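Local coordinates for NIF3-related protein (Bacillus cereus, PDB 2GX8) that is of unknown function but, as a member of the NIF3 family, binds zinc ions at a dimetal site and carries an additional, possibly regulatory, domain, at residues H193-S198 against I228-P233; M161-V166 against Y258-K263; R65-A70 against V382-S387; G58-P63 against D120-A125. All blocks are in the same frame, centred on the assembly; numbering follows the deposited sequence.

How the contacts relate
The four contacts fall into two groups at some distance from each other in the chain. Contacts 3 and 4, with centres about 13 Å apart, belong to one mixed sheet: 65-70 pairs with 382-387 at one end of the strand order, while 58-63 packs beside 120-125. Contacts 1 and 2, with centres about 10 Å apart, meet in the antiparallel part of a second, mixed sheet, where strand 221-233 borders strand 150-168. The centres of the two groups lie about 38 to 41 Å apart. Along the chain contact 4 precedes 1 and 2, contact 1 falls between the segments of contact 2, and contact 3, whose segments alternate with those of contact 4, spans both, consistent with a second domain inserted into the metal-binding one.

Contact 1. Residues H193-S198 against I228-P233; sequences HCTFSS and IETIIP
Phe196 and Glu229 face each other as an antiparallel hydrogen-bonded pair, with strands 194-198 and 228-233 at 158° and their axes 4.7 Å apart. Phe196 N reaches Glu229 O at 2.9 Å, and Glu229 N returns a bond to Phe196 O at 2.8 Å. Ser197 and Ile228 form the adjoining non-hydrogen-bonded pair. Before Thr195, at the start of the strand, the regular pairing gives way: the hydroxyl OG1 of Thr230, turned opposite its own backbone N (chi1 -160°), points at Cys194 O, although the modelled separation is too short to be trusted in detail. A water fills in next to it, accepting from Ile231 N at 3.1 Å and donating weakly to Cys194 O.

The side chains divide between two faces. On one, CB of Phe196 lies 3.9 Å from CG of Glu229, which meets the phenyl ring at its edge. The carboxylate continues to Arg227 of its own chain and to Arg227 of a second subunit; two guanidinium groups would offset its charge. On the other face Ser197 OG stands 3.6 Å from CG1 of Ile228 and takes its polar partner from Arg177, while Thr195 CG2 passes across Thr230 OG1 at 3.9 Å.

Helix 170-182 covers this second face through Arg177 and Leu180. Strand 150-168 bonds to the far edge of 228-233, at Val164 and Val166, which leaves 228-233 between two antiparallel neighbours. Beyond 194-198 the sheet runs on into a strand of the second subunit, whose Phe167 ring meets that of Phe196.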
loop_
_atom_site.group_PDB
_atom_site.type_symbol
_atom_site.label_atom_id
_atom_site.label_comp_id
_atom_site.label_asym_id
_atom_site.label_seq_id
_atom_site.Cartn_x
_atom_site.Cartn_y
_atom_site.Cartn_z
ATOM N N HIS C 193 -40.043 -15.456 23.399
ATOM C CA HIS C 193 -39.838 -15.999 24.746
ATOM C C HIS C 193 -39.289 -17.423 24.776
ATOM O O HIS C 193 -39.628 -18.198 25.667
ATOM C CB HIS C 193 -41.121 -15.880 25.580
ATOM C CG HIS C 193 -41.511 -14.465 25.897
ATOM N ND1 HIS C 193 -42.043 -13.606 24.956
ATOM C CD2 HIS C 193 -41.466 -13.769 27.058
ATOM C CE1 HIS C 193 -42.296 -12.439 25.522
ATOM N NE2 HIS C 193 -41.954 -12.511 26.795
ATOM N N CYS C 194 -38.446 -17.762 23.801
ATOM C CA CYS C 194 -37.870 -19.089 23.748
ATOM C C CYS C 194 -36.805 -19.225 24.811
ATOM O O CYS C 194 -35.896 -18.401 24.893
ATOM C CB CYS C 194 -37.297 -19.410 22.368
ATOM S SG CYS C 194 -38.548 -19.497 21.070
ATOM N N THR C 195 -36.949 -20.252 25.643
ATOM C CA THR C 195 -35.989 -20.571 26.685
ATOM C C THR C 195 -36.003 -22.074 26.939
ATOM O O THR C 195 -36.955 -22.796 26.565
ATOM C CB THR C 195 -36.328 -19.910 28.069
ATOM O OG1 THR C 195 -37.482 -20.541 28.647
ATOM C CG2 THR C 195 -36.574 -18.410 27.961
ATOM N N PHE C 196 -34.939 -22.535 27.591
ATOM C CA PHE C 196 -34.865 -23.916 28.053
ATOM C C PHE C 196 -34.320 -23.921 29.467
ATOM O O PHE C 196 -33.304 -23.292 29.747
ATOM C CB PHE C 196 -34.013 -24.811 27.147
ATOM C CG PHE C 196 -33.924 -26.229 27.636
ATOM C CD1 PHE C 196 -34.950 -27.116 27.398
ATOM C CD2 PHE C 196 -32.810 -26.672 28.344
ATOM C CE1 PHE C 196 -34.881 -28.419 27.858
ATOM C CE2 PHE C 196 -32.748 -27.992 28.811
ATOM C CZ PHE C 196 -33.787 -28.850 28.564
ATOM N N SER C 197 -35.001 -24.643 30.343
ATOM C CA SER C 197 -34.624 -24.734 31.742
ATOM C C SER C 197 -34.547 -26.186 32.205
ATOM O O SER C 197 -35.443 -26.999 31.928
ATOM C CB SER C 197 -35.654 -24.019 32.634
ATOM O OG SER C 197 -35.813 -22.652 32.302
ATOM N N SER C 198 -33.477 -26.487 32.940
ATOM C CA SER C 198 -33.276 -27.802 33.539
ATOM C C SER C 198 -32.789 -27.592 34.964
ATOM O O SER C 198 -32.179 -26.583 35.283
ATOM C CB SER C 198 -32.276 -28.649 32.740
ATOM O OG SER C 198 -31.039 -27.971 32.626
ATOM N N ILE C 228 -30.996 -21.859 33.099
ATOM C CA ILE C 228 -31.829 -21.302 32.052
ATOM C C ILE C 228 -30.965 -20.855 30.893
ATOM O O ILE C 228 -30.023 -20.095 31.069
ATOM C CB ILE C 228 -32.634 -20.061 32.549
ATOM C CG1 ILE C 228 -33.447 -20.397 33.818
ATOM C CG2 ILE C 228 -33.548 -19.502 31.422
ATOM C CD1 ILE C 228 -34.111 -19.187 34.485
ATOM N N GLU C 229 -31.291 -21.324 29.704
ATOM C CA GLU C 229 -30.563 -20.886 28.528
ATOM C C GLU C 229 -31.509 -20.271 27.517
ATOM O O GLU C 229 -32.694 -20.643 27.440
ATOM C CB GLU C 229 -29.740 -22.005 27.915
ATOM C CG GLU C 229 -30.518 -23.121 27.335
ATOM C CD GLU C 229 -29.635 -24.115 26.631
ATOM O OE1 GLU C 229 -28.618 -24.534 27.206
ATOM O OE2 GLU C 229 -29.962 -24.496 25.494
ATOM N N THR C 230 -30.991 -19.310 26.763
ATOM C CA THR C 230 -31.783 -18.620 25.758
ATOM C C THR C 230 -30.822 -18.010 24.747
ATOM O O THR C 230 -29.674 -17.668 25.085
ATOM C CB THR C 230 -32.704 -17.549 26.382
ATOM O OG1 THR C 230 -33.769 -17.243 25.478
ATOM C CG2 THR C 230 -31.959 -16.296 26.726
ATOM N N ILE C 231 -31.277 -17.913 23.506
ATOM C CA ILE C 231 -30.470 -17.385 22.427
ATOM C C ILE C 231 -30.696 -15.862 22.254
ATOM O O ILE C 231 -31.786 -15.344 22.500
ATOM C CB ILE C 231 -30.744 -18.216 21.110
ATOM C CG1 ILE C 231 -29.725 -17.910 19.992
ATOM C CG2 ILE C 231 -32.197 -18.062 20.637
ATOM C CD1 ILE C 231 -29.864 -18.807 18.760
ATOM N N ILE C 232 -29.645 -15.143 21.882
ATOM C CA ILE C 232 -29.742 -13.704 21.627
ATOM C C ILE C 232 -28.871 -13.243 20.473
ATOM O O ILE C 232 -27.868 -13.894 20.159
ATOM C CB ILE C 232 -29.326 -12.796 22.841
ATOM C CG1 ILE C 232 -27.871 -13.029 23.237
ATOM C CG2 ILE C 232 -30.271 -12.932 24.003
ATOM C CD1 ILE C 232 -27.338 -11.972 24.177
ATOM N N PRO C 233 -29.289 -12.148 19.807
ATOM C CA PRO C 233 -28.425 -11.493 18.838
ATOM C C PRO C 233 -27.470 -10.615 19.639
ATOM O O PRO C 233 -27.897 -9.984 20.608
ATOM C CB PRO C 233 -29.393 -10.636 17.998
ATOM C CG PRO C 233 -30.621 -10.476 18.804
ATOM C CD PRO C 233 -30.622 -11.517 19.902
HETATM O O HOH W 1 -33.731 -19.796 22.937
#

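Contact 2. Residues M161-V166 against Y258-K263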
loop_
_atom_site.group_PDB
_atom_site.type_symbol
_atom_site.label_atom_id
_atom_site.label_comp_id
_atom_site.label_asym_id
_atom_site.label_seq_id
_atom_site.Cartn_x
_atom_site.Cartn_y
_atom_site.Cartn_z
ATOM N N MET C 161 -24.779 -14.698 16.866
ATOM C CA MET C 161 -25.711 -15.152 17.909
ATOM C C MET C 161 -24.967 -15.663 19.129
ATOM O O MET C 161 -23.856 -16.199 19.025
ATOM C CB MET C 161 -26.657 -16.252 17.399
ATOM C CG MET C 161 -27.593 -15.895 16.217
ATOM S SD MET C 161 -28.966 -14.763 16.521
ATOM C CE MET C 161 -28.169 -13.257 16.113
ATOM N N LYS C 162 -25.596 -15.485 20.282
ATOM C CA LYS C 162 -25.030 -15.881 21.560
ATOM C C LYS C 162 -26.027 -16.675 22.349
ATOM O O LYS C 162 -27.221 -16.423 22.262
ATOM C CB LYS C 162 -24.692 -14.649 22.396
ATOM C CG LYS C 162 -23.799 -13.639 21.701
ATOM C CD LYS C 162 -22.582 -14.367 21.181
ATOM C CE LYS C 162 -21.797 -13.538 20.240
ATOM N NZ LYS C 162 -21.042 -12.564 21.017
ATOM N N LYS C 163 -25.534 -17.642 23.109
ATOM C CA LYS C 163 -26.371 -18.380 24.016
ATOM C C LYS C 163 -26.097 -17.821 25.425
ATOM O O LYS C 163 -24.964 -17.809 25.914
ATOM C CB LYS C 163 -26.040 -19.859 23.977
ATOM C CG LYS C 163 -27.171 -20.770 24.483
ATOM C CD LYS C 163 -28.358 -20.691 23.548
ATOM C CE LYS C 163 -29.446 -21.665 23.990
ATOM N NZ LYS C 163 -30.758 -21.511 23.327
ATOM N N VAL C 164 -27.130 -17.297 26.066
ATOM C CA VAL C 164 -26.956 -16.859 27.435
ATOM C C VAL C 164 -27.456 -17.979 28.325
ATOM O O VAL C 164 -28.593 -18.431 28.177
ATOM C CB VAL C 164 -27.776 -15.619 27.757
ATOM C CG1 VAL C 164 -27.567 -15.211 29.233
ATOM C CG2 VAL C 164 -27.398 -14.500 26.851
ATOM N N VAL C 165 -26.607 -18.428 29.244
ATOM C CA VAL C 165 -27.001 -19.444 30.212
ATOM C C VAL C 165 -26.932 -18.741 31.565
ATOM O O VAL C 165 -25.901 -18.179 31.908
ATOM C CB VAL C 165 -26.043 -20.639 30.177
ATOM C CG1 VAL C 165 -26.390 -21.657 31.274
ATOM C CG2 VAL C 165 -26.071 -21.290 28.799
ATOM N N VAL C 166 -28.025 -18.729 32.318
ATOM C CA VAL C 166 -28.028 -18.088 33.638
ATOM C C VAL C 166 -28.490 -19.122 34.699
ATOM O O VAL C 166 -29.270 -20.042 34.406
ATOM C CB VAL C 166 -28.845 -16.769 33.611
ATOM C CG1 VAL C 166 -30.350 -17.048 33.390
ATOM C CG2 VAL C 166 -28.618 -15.902 34.894
ATOM N N TYR C 258 -22.074 -17.810 25.472
ATOM C CA TYR C 258 -21.360 -18.668 24.573
ATOM C C TYR C 258 -21.524 -18.113 23.189
ATOM O O TYR C 258 -22.632 -17.733 22.815
ATOM C CB TYR C 258 -22.016 -20.054 24.539
ATOM C CG TYR C 258 -21.909 -20.871 25.781
ATOM C CD1 TYR C 258 -22.743 -20.647 26.850
ATOM C CD2 TYR C 258 -21.014 -21.919 25.858
ATOM C CE1 TYR C 258 -22.648 -21.415 27.997
ATOM C CE2 TYR C 258 -20.915 -22.679 26.971
ATOM C CZ TYR C 258 -21.734 -22.423 28.042
ATOM O OH TYR C 258 -21.636 -23.184 29.150
ATOM N N PRO C 259 -20.445 -18.072 22.397
ATOM C CA PRO C 259 -20.645 -17.659 21.014
ATOM C C PRO C 259 -21.156 -18.883 20.260
ATOM O O PRO C 259 -20.818 -20.005 20.616
ATOM C CB PRO C 259 -19.245 -17.271 20.557
ATOM C CG PRO C 259 -18.315 -18.028 21.448
ATOM C CD PRO C 259 -19.035 -18.347 22.710
ATOM N N LEU C 260 -22.017 -18.693 19.279
ATOM C CA LEU C 260 -22.572 -19.834 18.559
ATOM C C LEU C 260 -22.233 -19.667 17.097
ATOM O O LEU C 260 -21.823 -18.582 16.691
ATOM C CB LEU C 260 -24.100 -19.865 18.704
ATOM C CG LEU C 260 -24.794 -19.962 20.060
ATOM C CD1 LEU C 260 -26.251 -19.698 19.883
ATOM C CD2 LEU C 260 -24.580 -21.293 20.716
ATOM N N ASP C 261 -22.390 -20.730 16.313
ATOM C CA ASP C 261 -22.189 -20.646 14.870
ATOM C C ASP C 261 -23.466 -20.204 14.154
ATOM O O ASP C 261 -23.439 -19.807 12.973
ATOM C CB ASP C 261 -21.718 -21.982 14.310
ATOM C CG ASP C 261 -20.238 -22.166 14.443
ATOM O OD1 ASP C 261 -19.548 -21.200 14.826
ATOM O OD2 ASP C 261 -19.762 -23.270 14.129
ATOM N N ASN C 262 -24.583 -20.302 14.864
ATOM C CA ASN C 262 -25.874 -19.890 14.348
ATOM C C ASN C 262 -25.806 -18.415 14.008
ATOM O O ASN C 262 -25.240 -17.621 14.778
ATOM C CB ASN C 262 -26.940 -20.095 15.432
ATOM C CG ASN C 262 -27.036 -21.525 15.893
ATOM O OD1 ASN C 262 -27.086 -21.788 17.077
ATOM N ND2 ASN C 262 -27.057 -22.467 14.943
ATOM N N LYS C 263 -26.360 -18.039 12.856
ATOM C CA LYS C 263 -26.411 -16.608 12.481
ATOM C C LYS C 263 -27.843 -16.087 12.571
ATOM O O LYS C 263 -28.797 -16.876 12.532
ATOM C CB LYS C 263 -25.809 -16.339 11.092
ATOM C CG LYS C 263 -24.290 -16.541 11.001
ATOM C CD LYS C 263 -23.545 -15.628 11.971
ATOM C CE LYS C 263 -22.136 -16.165 12.243
ATOM N NZ LYS C 263 -21.517 -15.501 13.422
#
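Lys163 and Tyr258 exchange two backbone hydrogen bonds: Lys163 N to Tyr258 O and Tyr258 N to Lys163 O, both 2.9 Å and in the carbonyl plane. Pro259 stands in the non-hydrogen-bonded pair with Lys162, where no N-H is called for across the gap; Leu260 N then gives the third bond, to Met161 O at 3.1 Å, tilted 27° from that carbonyl's plane. On the other edge of 161-166, Lys162, Val164 and Val166 bond through their backbones to Ile232, Thr230 and Ile228 of strand 221-233.

Apolar groups fill in around these bonds. Leu260 CD2 rests on Lys163 CB at 3.8 Å, and Val165 CG2 approaches Tyr258 CE1 obliquely at 3.5 Å. Met161, bent at chi2 and chi3, brings its CG to within 3.3 Å of Asn262 O.

Several polar ends are met by other subunits. Lys162 NZ is salt-bridged to Asp261 of a third subunit, Asp261 OD2 to Lys162 of a second one, whose Val257 N donates to Asn262 OD1. Lys163 NZ has a long, weak ion pair with Glu229 of its own chain.

The arrangement is antiparallel pairing within a mixed sheet, with the corner at Asp261 taking part in the subunit interface.

Contact 3. Residues R65-A70 against V382-S387; sequences RHVLIA and VHIHAS
Val67 and Ile384 lie side by side at the close-packed heart of two parallel strands, 66-70 and 383-386. CG2 of Val67 touches CD1 of Ile384 at 3.8 Å and CG1 of Val382 at 3.6 Å. One step on, CG1 of Ile69 crosses CG2 of Ile384 at 3.7 Å; in both isoleucines a chi1 of -45° places CG1 opposite the carbonyl carbon. Helix 362-377 closes this face, with Met363 and Val367 against Ile69 and Gln372 against Ile384. Five backbone bonds join the strands, alternating in direction as parallel pairing requires; the shortest runs from Ile69 N to His385 O at 2.7 Å.

The sheet is the mixed, mainly parallel sheet of an alpha/beta domain, in which strand 66-70, helix 75-84 and strand 88-91 make a beta-alpha-beta unit and 383-386 is one of the two outermost strands within the chain. The side chain of Ile69 lies about 12 Å from a bound zinc ion, and the neighbouring strand 88-91 leads directly to the zinc ligands His92 and His93.

The reverse face is uneven. Leu68 is buried under Val77 and Leu84 of helix 75-84, its CD1 3.7 Å from Ser387 N, and Ser387 OG bonds to Glu80. Towards the start of the strands, the more exposed histidines gather instead. His66 and His385 meet rim to rim, planes at 15°. His383 barely overlaps His66, but His385 CE1 lies 3.2 Å above the plane of the His383 ring, toward its rim. His383 ND1 bonds to Ile384 O at 3.2 Å, from above that carbonyl's plane.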
loop_
_atom_site.group_PDB
_atom_site.type_symbol
_atom_site.label_atom_id
_atom_site.label_comp_id
_atom_site.label_asym_id
_atom_site.label_seq_id
_atom_site.Cartn_x
_atom_site.Cartn_y
_atom_site.Cartn_z
ATOM N N ARG C 65 -38.921 20.648 17.033
ATOM C CA ARG C 65 -40.369 20.614 16.806
ATOM C C ARG C 65 -40.739 19.992 15.466
ATOM O O ARG C 65 -41.861 19.537 15.289
ATOM C CB ARG C 65 -40.965 22.026 16.817
ATOM C CG ARG C 65 -40.691 22.895 18.039
ATOM C CD ARG C 65 -41.183 24.324 17.744
ATOM N NE ARG C 65 -40.768 25.352 18.709
ATOM C CZ ARG C 65 -41.416 25.633 19.838
ATOM N NH1 ARG C 65 -42.498 24.938 20.179
ATOM N NH2 ARG C 65 -40.975 26.599 20.645
ATOM N N HIS C 66 -39.815 20.023 14.510
ATOM C CA HIS C 66 -40.049 19.531 13.151
ATOM C C HIS C 66 -38.794 18.932 12.578
ATOM O O HIS C 66 -37.715 19.476 12.772
ATOM C CB HIS C 66 -40.428 20.663 12.203
ATOM C CG HIS C 66 -41.756 21.289 12.477
ATOM N ND1 HIS C 66 -41.931 22.285 13.418
ATOM C CD2 HIS C 66 -42.963 21.103 11.895
ATOM C CE1 HIS C 66 -43.197 22.656 13.427
ATOM N NE2 HIS C 66 -43.843 21.956 12.510
ATOM N N VAL C 67 -38.948 17.832 11.847
ATOM C CA VAL C 67 -37.821 17.123 11.197
ATOM C C VAL C 67 -38.143 16.895 9.713
ATOM O O VAL C 67 -39.308 16.675 9.366
ATOM C CB VAL C 67 -37.573 15.744 11.872
ATOM C CG1 VAL C 67 -36.274 15.133 11.450
ATOM C CG2 VAL C 67 -37.585 15.899 13.425
ATOM N N LEU C 68 -37.117 16.928 8.844
ATOM C CA LEU C 68 -37.314 16.695 7.414
ATOM C C LEU C 68 -36.577 15.438 6.924
ATOM O O LEU C 68 -35.367 15.266 7.187
ATOM C CB LEU C 68 -36.829 17.906 6.596
ATOM C CG LEU C 68 -37.090 17.951 5.086
ATOM C CD1 LEU C 68 -38.584 18.061 4.794
ATOM C CD2 LEU C 68 -36.350 19.124 4.437
ATOM N N ILE C 69 -37.291 14.567 6.215
ATOM C CA ILE C 69 -36.650 13.412 5.641
ATOM C C ILE C 69 -36.309 13.773 4.190
ATOM O O ILE C 69 -37.188 14.189 3.418
ATOM C CB ILE C 69 -37.535 12.161 5.666
ATOM C CG1 ILE C 69 -38.218 11.995 7.035
ATOM C CG2 ILE C 69 -36.704 10.943 5.376
ATOM C CD1 ILE C 69 -37.222 11.849 8.168
ATOM N N ALA C 70 -35.037 13.606 3.827
ATOM C CA ALA C 70 -34.572 13.910 2.469
ATOM C C ALA C 70 -33.776 12.770 1.880
ATOM O O ALA C 70 -33.299 11.907 2.614
ATOM C CB ALA C 70 -33.700 15.184 2.474
ATOM N N VAL C 382 -43.438 16.130 17.910
ATOM C CA VAL C 382 -42.641 16.373 16.703
ATOM C C VAL C 382 -43.449 16.019 15.466
ATOM O O VAL C 382 -44.117 14.988 15.424
ATOM C CB VAL C 382 -41.357 15.493 16.589
ATOM C CG1 VAL C 382 -40.380 16.154 15.634
ATOM C CG2 VAL C 382 -40.665 15.308 17.895
ATOM N N HIS C 383 -43.351 16.867 14.453
ATOM C CA HIS C 383 -43.999 16.649 13.178
ATOM C C HIS C 383 -42.875 16.234 12.206
ATOM O O HIS C 383 -41.906 16.961 12.038
ATOM C CB HIS C 383 -44.650 17.960 12.726
ATOM C CG HIS C 383 -45.628 17.815 11.594
ATOM N ND1 HIS C 383 -45.348 17.104 10.441
ATOM C CD2 HIS C 383 -46.857 18.357 11.409
ATOM C CE1 HIS C 383 -46.377 17.182 9.613
ATOM N NE2 HIS C 383 -47.302 17.945 10.172
ATOM N N ILE C 384 -42.975 15.066 11.584
ATOM C CA ILE C 384 -41.947 14.638 10.625
ATOM C C ILE C 384 -42.444 14.975 9.216
ATOM O O ILE C 384 -43.638 14.844 8.935
ATOM C CB ILE C 384 -41.641 13.105 10.738
ATOM C CG1 ILE C 384 -41.486 12.653 12.204
ATOM C CG2 ILE C 384 -40.474 12.686 9.861
ATOM C CD1 ILE C 384 -40.401 13.327 12.996
ATOM N N HIS C 385 -41.551 15.417 8.328
ATOM C CA HIS C 385 -41.970 15.759 6.975
ATOM C C HIS C 385 -41.166 15.005 5.932
ATOM O O HIS C 385 -40.004 14.679 6.152
ATOM C CB HIS C 385 -41.816 17.248 6.711
ATOM C CG HIS C 385 -42.409 18.130 7.762
ATOM N ND1 HIS C 385 -43.685 18.650 7.674
ATOM C CD2 HIS C 385 -41.886 18.613 8.916
ATOM C CE1 HIS C 385 -43.922 19.409 8.728
ATOM N NE2 HIS C 385 -42.851 19.397 9.502
ATOM N N ALA C 386 -41.801 14.730 4.798
ATOM C CA ALA C 386 -41.144 14.096 3.666
ATOM C C ALA C 386 -40.956 15.162 2.599
ATOM O O ALA C 386 -41.928 15.625 2.016
ATOM C CB ALA C 386 -41.983 12.989 3.130
ATOM N N SER C 387 -39.706 15.556 2.365
ATOM C CA SER C 387 -39.360 16.557 1.357
ATOM C C SER C 387 -40.078 16.336 0.041
ATOM O O SER C 387 -40.098 15.222 -0.487
ATOM C CB SER C 387 -37.875 16.519 1.102
ATOM O OG SER C 387 -37.508 17.533 0.191
#

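Contact 4. Residues G58-P63 against D120-A125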
loop_
_atom_site.group_PDB
_atom_site.type_symbol
_atom_site.label_atom_id
_atom_site.label_comp_id
_atom_site.label_asym_id
_atom_site.label_seq_id
_atom_site.Cartn_x
_atom_site.Cartn_y
_atom_site.Cartn_z
ATOM N N GLY C 58 -23.779 20.252 12.675
ATOM C CA GLY C 58 -24.613 20.771 13.756
ATOM C C GLY C 58 -24.489 20.035 15.061
ATOM O O GLY C 58 -23.443 19.442 15.342
ATOM N N ALA C 59 -25.568 20.107 15.854
ATOM C CA ALA C 59 -25.705 19.508 17.195
ATOM C C ALA C 59 -27.134 18.994 17.384
ATOM O O ALA C 59 -28.064 19.501 16.765
ATOM C CB ALA C 59 -25.422 20.529 18.240
ATOM N N LEU C 60 -27.318 17.992 18.238
ATOM C CA LEU C 60 -28.663 17.446 18.462
ATOM C C LEU C 60 -29.218 17.774 19.845
ATOM O O LEU C 60 -30.374 17.465 20.140
ATOM C CB LEU C 60 -28.668 15.930 18.254
ATOM C CG LEU C 60 -28.255 15.432 16.880
ATOM C CD1 LEU C 60 -27.864 13.984 16.975
ATOM C CD2 LEU C 60 -29.354 15.673 15.833
ATOM N N ASN C 61 -28.405 18.393 20.698
ATOM C CA ASN C 61 -28.847 18.723 22.062
ATOM C C ASN C 61 -29.640 20.028 22.143
ATOM O O ASN C 61 -29.235 20.978 22.888
ATOM C CB ASN C 61 -27.656 18.726 23.030
ATOM C CG ASN C 61 -26.473 19.550 22.520
ATOM O OD1 ASN C 61 -26.533 20.186 21.466
ATOM N ND2 ASN C 61 -25.385 19.538 23.281
ATOM N N LYS C 62 -30.802 20.041 21.396
ATOM C CA LYS C 62 -31.592 21.260 21.282
ATOM C C LYS C 62 -33.039 20.843 20.980
ATOM O O LYS C 62 -33.239 19.797 20.401
ATOM C CB LYS C 62 -31.000 22.118 20.142
ATOM C CG LYS C 62 -31.058 21.451 18.729
ATOM C CD LYS C 62 -30.116 22.099 17.700
ATOM C CE LYS C 62 -30.522 21.789 16.221
ATOM N NZ LYS C 62 -30.912 20.363 15.947
ATOM N N PRO C 63 -34.055 21.624 21.408
ATOM C CA PRO C 63 -35.468 21.276 21.121
ATOM C C PRO C 63 -35.787 21.165 19.625
ATOM O O PRO C 63 -35.465 22.079 18.865
ATOM C CB PRO C 63 -36.251 22.444 21.738
ATOM C CG PRO C 63 -35.360 22.939 22.814
ATOM C CD PRO C 63 -33.962 22.832 22.252
ATOM N N ASP C 120 -28.681 27.078 12.023
ATOM C CA ASP C 120 -28.716 26.060 13.090
ATOM C C ASP C 120 -29.452 24.780 12.659
ATOM O O ASP C 120 -30.263 24.247 13.425
ATOM C CB ASP C 120 -29.346 26.619 14.384
ATOM C CG ASP C 120 -28.553 27.762 14.988
ATOM O OD1 ASP C 120 -27.404 27.944 14.564
ATOM O OD2 ASP C 120 -29.062 28.471 15.916
ATOM N N ILE C 121 -29.182 24.304 11.437
ATOM C CA ILE C 121 -29.825 23.092 10.940
ATOM C C ILE C 121 -28.889 21.903 11.031
ATOM O O ILE C 121 -27.800 21.949 10.479
ATOM C CB ILE C 121 -30.288 23.229 9.495
ATOM C CG1 ILE C 121 -31.380 24.295 9.407
ATOM C CG2 ILE C 121 -30.820 21.866 8.959
ATOM C CD1 ILE C 121 -31.871 24.483 7.987
ATOM N N ALA C 122 -29.325 20.854 11.737
ATOM C CA ALA C 122 -28.538 19.659 11.914
ATOM C C ALA C 122 -28.756 18.757 10.705
ATOM O O ALA C 122 -29.864 18.660 10.189
ATOM C CB ALA C 122 -28.932 18.960 13.185
ATOM N N ILE C 123 -27.679 18.132 10.240
ATOM C CA ILE C 123 -27.727 17.251 9.085
ATOM C C ILE C 123 -27.247 15.880 9.561
ATOM O O ILE C 123 -26.123 15.723 10.041
ATOM C CB ILE C 123 -26.842 17.774 7.946
ATOM C CG1 ILE C 123 -27.291 19.167 7.489
ATOM C CG2 ILE C 123 -26.825 16.784 6.739
ATOM C CD1 ILE C 123 -28.704 19.194 6.949
ATOM N N TYR C 124 -28.119 14.887 9.426
ATOM C CA TYR C 124 -27.808 13.544 9.858
ATOM C C TYR C 124 -27.839 12.600 8.660
ATOM O O TYR C 124 -28.803 12.614 7.879
ATOM C CB TYR C 124 -28.817 13.131 10.948
ATOM C CG TYR C 124 -28.684 11.709 11.448
ATOM C CD1 TYR C 124 -29.336 10.660 10.783
ATOM C CD2 TYR C 124 -27.946 11.412 12.581
ATOM C CE1 TYR C 124 -29.247 9.366 11.214
ATOM C CE2 TYR C 124 -27.850 10.087 13.031
ATOM C CZ TYR C 124 -28.513 9.083 12.334
ATOM O OH TYR C 124 -28.448 7.775 12.727
ATOM N N ALA C 125 -26.805 11.781 8.481
ATOM C CA ALA C 125 -26.825 10.869 7.329
ATOM C C ALA C 125 -27.201 9.445 7.702
ATOM O O ALA C 125 -26.677 8.881 8.659
ATOM C CB ALA C 125 -25.513 10.881 6.614
#
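Lys62 reaches from the loop 58-63 to the start of strand 122-125, and its chain can be traced atom by atom. CB leaves the backbone toward the partner segment, with CG set between N and the carbonyl carbon (chi1 63°). CB and CG run back alongside their own loop, and CD comes within 3.4 Å of Ala59 O. At CE the chain meets the other segment, 3.7 Å from Asp120 O. A bend at the last torsion (chi4 -44°) then turns NZ over the methyl of Ala122, 3.7 Å from its CB. The ammonium donates to Ala59 O at 3.1 Å, nearly in line with the carbonyl bond, and also to Asn87 O, so two backbone oxygens hold it there.

Ala122 CB is the common floor. Ala59 O lies 3.7 Å from it and Leu60 CD2 4.2 Å, the leucine continuing onto Ile35 of helix 31-38. Gly58 brings its CA to 4.5 Å from Ala122 CA; at its backbone angles a CB would jam against the preceding carbonyl O and press on Ala122 CA, which calls for glycine. No hydrogen bond crosses between the segments; a weak bond from Lys62 N to Leu60 O closes an inverse gamma turn centred on Asn61.

Asp120 caps the preceding helix as the C-prime residue of a Schellman motif, its carboxylate bridging to Lys118 of a fourth subunit. Gly58 pairs with a strand of that subunit. The motif is the beta-alpha-beta crossover of strand 88-91, helix 108-118 and strand 122-125, parallel neighbours in the sheet, followed by helix 128-132 with the zinc ligand Asp131.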